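Local coordinates for protein copper chaperone PCu(A)C (PDB 6P1G) that binds copper(II) through a histidine brace in its PCu(A)C domain and probably acts as a copper chaperone in a methane-oxidizing bacterium, at residues A[10-15]-A[29-34]. Sequence-based numbering, arbitrary orientation.
Sequences IKIEHP and LYMLVV. With CU (copper (II) ion), chain C.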
ATOM      1  N   ILE A  10      -5.665   2.592 -13.532  1.00 40.60           N
ATOM      2  CA  ILE A  10      -4.980   2.874 -12.274  1.00 39.31           C
ATOM      3  C   ILE A  10      -3.467   2.864 -12.457  1.00 46.84           C
ATOM      4  O   ILE A  10      -2.918   1.958 -13.086  1.00 43.38           O
ATOM      5  CB  ILE A  10      -5.361   1.847 -11.183  1.00 44.81           C
ATOM      6  CG1 ILE A  10      -6.839   1.981 -10.812  1.00 45.43           C
ATOM      7  CG2 ILE A  10      -4.490   2.020  -9.945  1.00 42.57           C
ATOM      8  CD1 ILE A  10      -7.177   3.281 -10.118  1.00 50.01           C
ATOM      9  N   LYS A  11      -2.790   3.868 -11.912  1.00 39.81           N
ATOM     10  CA  LYS A  11      -1.334   3.857 -11.896  1.00 41.15           C
ATOM     11  C   LYS A  11      -0.815   3.996 -10.464  1.00 41.89           C
ATOM     12  O   LYS A  11      -1.248   4.871  -9.713  1.00 38.44           O
ATOM     13  CB  LYS A  11      -0.789   4.954 -12.812  1.00 48.10           C
ATOM     14  CG  LYS A  11       0.723   5.000 -12.930  1.00 60.75           C
ATOM     15  CD  LYS A  11       1.127   5.662 -14.239  1.00 70.41           C
ATOM     16  CE  LYS A  11       0.466   7.018 -14.418  1.00 79.26           C
ATOM     17  NZ  LYS A  11       0.719   7.570 -15.779  1.00 86.84           N
ATOM     18  N   ILE A  12       0.114   3.121 -10.092  1.00 38.99           N
ATOM     19  CA  ILE A  12       0.695   3.128  -8.753  1.00 36.01           C
ATOM     20  C   ILE A  12       2.144   3.587  -8.792  1.00 41.57           C
ATOM     21  O   ILE A  12       2.971   2.996  -9.485  1.00 36.75           O
ATOM     22  CB  ILE A  12       0.623   1.731  -8.102  1.00 33.49           C
ATOM     23  CG1 ILE A  12      -0.828   1.244  -8.030  1.00 41.50           C
ATOM     24  CG2 ILE A  12       1.247   1.752  -6.715  1.00 37.72           C
ATOM     25  CD1 ILE A  12      -1.198   0.254  -9.111  1.00 45.51           C
ATOM     26  N   GLU A  13       2.456   4.637  -8.039  1.00 36.05           N
ATOM     27  CA  GLU A  13       3.796   5.213  -8.072  1.00 37.31           C
ATOM     28  C   GLU A  13       4.559   4.968  -6.778  1.00 41.97           C
ATOM     29  O   GLU A  13       4.095   5.320  -5.691  1.00 37.40           O
ATOM     30  CB  GLU A  13       3.722   6.714  -8.353  1.00 45.99           C
ATOM     31  CG  GLU A  13       3.086   7.057  -9.691  1.00 57.14           C
ATOM     32  CD  GLU A  13       3.269   8.514 -10.066  1.00 74.49           C
ATOM     33  OE1 GLU A  13       2.681   8.945 -11.081  1.00 75.00           O
ATOM     34  OE2 GLU A  13       3.998   9.228  -9.345  1.00 75.90           O
ATOM     35  N   HIS A  14       5.737   4.367  -6.931  1.00 36.70           N
ATOM     36  CA  HIS A  14       6.658   4.046  -5.839  1.00 36.83           C
ATOM     37  C   HIS A  14       5.964   3.527  -4.588  1.00 36.49           C
ATOM     38  O   HIS A  14       5.903   4.222  -3.573  1.00 35.54           O
ATOM     39  CB  HIS A  14       7.514   5.255  -5.463  1.00 35.50           C
ATOM     40  CG  HIS A  14       8.686   4.905  -4.598  1.00 38.87           C
ATOM     41  ND1 HIS A  14       9.795   4.244  -5.080  1.00 40.83           N
ATOM     42  CD2 HIS A  14       8.904   5.087  -3.275  1.00 44.64           C
ATOM     43  CE1 HIS A  14      10.656   4.054  -4.097  1.00 43.21           C
ATOM     44  NE2 HIS A  14      10.139   4.556  -2.989  1.00 44.23           N
ATOM     45  N   PRO A  15       5.413   2.310  -4.661  1.00 27.88           N
ATOM     46  CA  PRO A  15       4.937   1.708  -3.418  1.00 30.64           C
ATOM     47  C   PRO A  15       6.125   1.429  -2.507  1.00 33.47           C
ATOM     48  O   PRO A  15       7.180   1.013  -2.984  1.00 28.63           O
ATOM     49  CB  PRO A  15       4.261   0.415  -3.883  1.00 33.24           C
ATOM     50  CG  PRO A  15       4.930   0.086  -5.173  1.00 34.89           C
ATOM     51  CD  PRO A  15       5.267   1.404  -5.813  1.00 31.21           C
ATOM     52  N   LEU A  29       2.151   0.073   4.638  1.00 30.23           N
ATOM     53  CA  LEU A  29       2.364   0.194   3.201  1.00 29.92           C
ATOM     54  C   LEU A  29       1.906   1.555   2.689  1.00 32.66           C
ATOM     55  O   LEU A  29       0.779   1.981   2.946  1.00 30.77           O
ATOM     56  CB  LEU A  29       1.632  -0.925   2.458  1.00 29.07           C
ATOM     57  CG  LEU A  29       1.552  -0.806   0.935  1.00 30.76           C
ATOM     58  CD1 LEU A  29       2.940  -0.797   0.306  1.00 28.05           C
ATOM     59  CD2 LEU A  29       0.724  -1.950   0.377  1.00 32.08           C
ATOM     60  N   TYR A  30       2.799   2.231   1.973  1.00 30.41           N
ATOM     61  CA  TYR A  30       2.537   3.553   1.415  1.00 29.73           C
ATOM     62  C   TYR A  30       2.689   3.542  -0.099  1.00 35.17           C
ATOM     63  O   TYR A  30       3.406   2.704  -0.650  1.00 29.17           O
ATOM     64  CB  TYR A  30       3.484   4.587   2.022  1.00 24.65           C
ATOM     65  CG  TYR A  30       3.481   4.605   3.532  1.00 32.99           C
ATOM     66  CD1 TYR A  30       2.396   5.105   4.239  1.00 28.96           C
ATOM     67  CD2 TYR A  30       4.562   4.119   4.252  1.00 27.05           C
ATOM     68  CE1 TYR A  30       2.391   5.122   5.627  1.00 30.94           C
ATOM     69  CE2 TYR A  30       4.565   4.128   5.632  1.00 30.95           C
ATOM     70  CZ  TYR A  30       3.482   4.632   6.315  1.00 28.32           C
ATOM     71  OH  TYR A  30       3.496   4.638   7.690  1.00 36.24           O
ATOM     72  N   MET A  31       2.018   4.481  -0.762  1.00 27.57           N
ATOM     73  CA  MET A  31       2.068   4.589  -2.218  1.00 32.68           C
ATOM     74  C   MET A  31       1.313   5.814  -2.701  1.00 26.98           C
ATOM     75  O   MET A  31       0.523   6.402  -1.963  1.00 35.65           O
ATOM     76  CB  MET A  31       1.474   3.351  -2.885  1.00 30.91           C
ATOM     77  CG  MET A  31      -0.013   3.198  -2.651  1.00 31.30           C
ATOM     78  SD  MET A  31      -0.630   1.617  -3.238  1.00 41.52           S
ATOM     79  CE  MET A  31       0.359   0.489  -2.266  1.00 39.56           C
ATOM     80  N   LEU A  32       1.578   6.206  -3.939  1.00 29.09           N
ATOM     81  CA  LEU A  32       0.768   7.207  -4.616  1.00 35.18           C
ATOM     82  C   LEU A  32      -0.060   6.529  -5.704  1.00 35.37           C
ATOM     83  O   LEU A  32       0.486   5.855  -6.578  1.00 40.66           O
ATOM     84  CB  LEU A  32       1.647   8.307  -5.207  1.00 34.28           C
ATOM     85  CG  LEU A  32       0.992   9.226  -6.239  1.00 43.86           C
ATOM     86  CD1 LEU A  32      -0.058  10.104  -5.585  1.00 42.95           C
ATOM     87  CD2 LEU A  32       2.047  10.076  -6.922  1.00 54.22           C
ATOM     88  N   VAL A  33      -1.377   6.693  -5.636  1.00 31.31           N
ATOM     89  CA  VAL A  33      -2.274   6.070  -6.605  1.00 32.58           C
ATOM     90  C   VAL A  33      -2.969   7.109  -7.479  1.00 40.47           C
ATOM     91  O   VAL A  33      -3.591   8.041  -6.971  1.00 38.00           O
ATOM     92  CB  VAL A  33      -3.346   5.207  -5.910  1.00 30.14           C
ATOM     93  CG1 VAL A  33      -4.290   4.600  -6.939  1.00 39.04           C
ATOM     94  CG2 VAL A  33      -2.691   4.124  -5.067  1.00 33.86           C
ATOM     95  N   VAL A  34      -2.858   6.944  -8.794  1.00 34.45           N
ATOM     96  CA  VAL A  34      -3.503   7.847  -9.737  1.00 38.98           C
ATOM     97  C   VAL A  34      -4.639   7.129 -10.463  1.00 44.37           C
ATOM     98  O   VAL A  34      -4.419   6.125 -11.143  1.00 43.34           O
ATOM     99  CB  VAL A  34      -2.503   8.398 -10.768  1.00 47.24           C
ATOM    100  CG1 VAL A  34      -3.212   9.307 -11.760  1.00 48.37           C
ATOM    101  CG2 VAL A  34      -1.377   9.136 -10.070  1.00 47.49           C
TER
HETATM  102 CU    CU C 201       9.891   3.692  -7.099  1.00 57.25          CU
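I12 and M31 meet on the buried face of an antiparallel hairpin. CG2 of I12 lies 4.0 Å from SD of M31. With CG of M31 between its own backbone N and carbonyl carbon (chi1 67°), the extended next bond carries SD to this methyl. Beside them, I10 CG2 reaches V33 CG1 at 4.0 Å. P15 closes this row, its CB 4.2 Å from CB of M31. The backbones are joined by four nearly straight bonds. K11 N binds V34 O, and V34 N returns to K11 O at 2.8 Å. E13 N binds L32 O at 2.7 Å, and L32 N returns more loosely to E13 O at 3.2 Å.

Beyond E13 the ladder is interrupted. H14 is an extra residue with a positive phi (41°), and P15 is the next to lie opposite M31. The H14 ring leaves the pair, and ND1 binds copper at 2.1 Å. M2 N and H3 ND1 complete the site.

The face of K11, E13, L32 and V34 is partly open to solvent, yet packing there is close. The extended E13 chain runs alongside L32, its OE2 3.2 Å from L32 CD2, a short carboxylate-to-methyl van der Waals contact. The loose part is the end of K11, which bends away from the partner strand.

L32 and V34 lean on R76 of strand 75-91, which pairs with strand 26-35. On the buried face F107 and L105 of strand 100-107 pack against I10, I12 and M31. Strand 10-18 also pairs with strands 4-7 and 111-120.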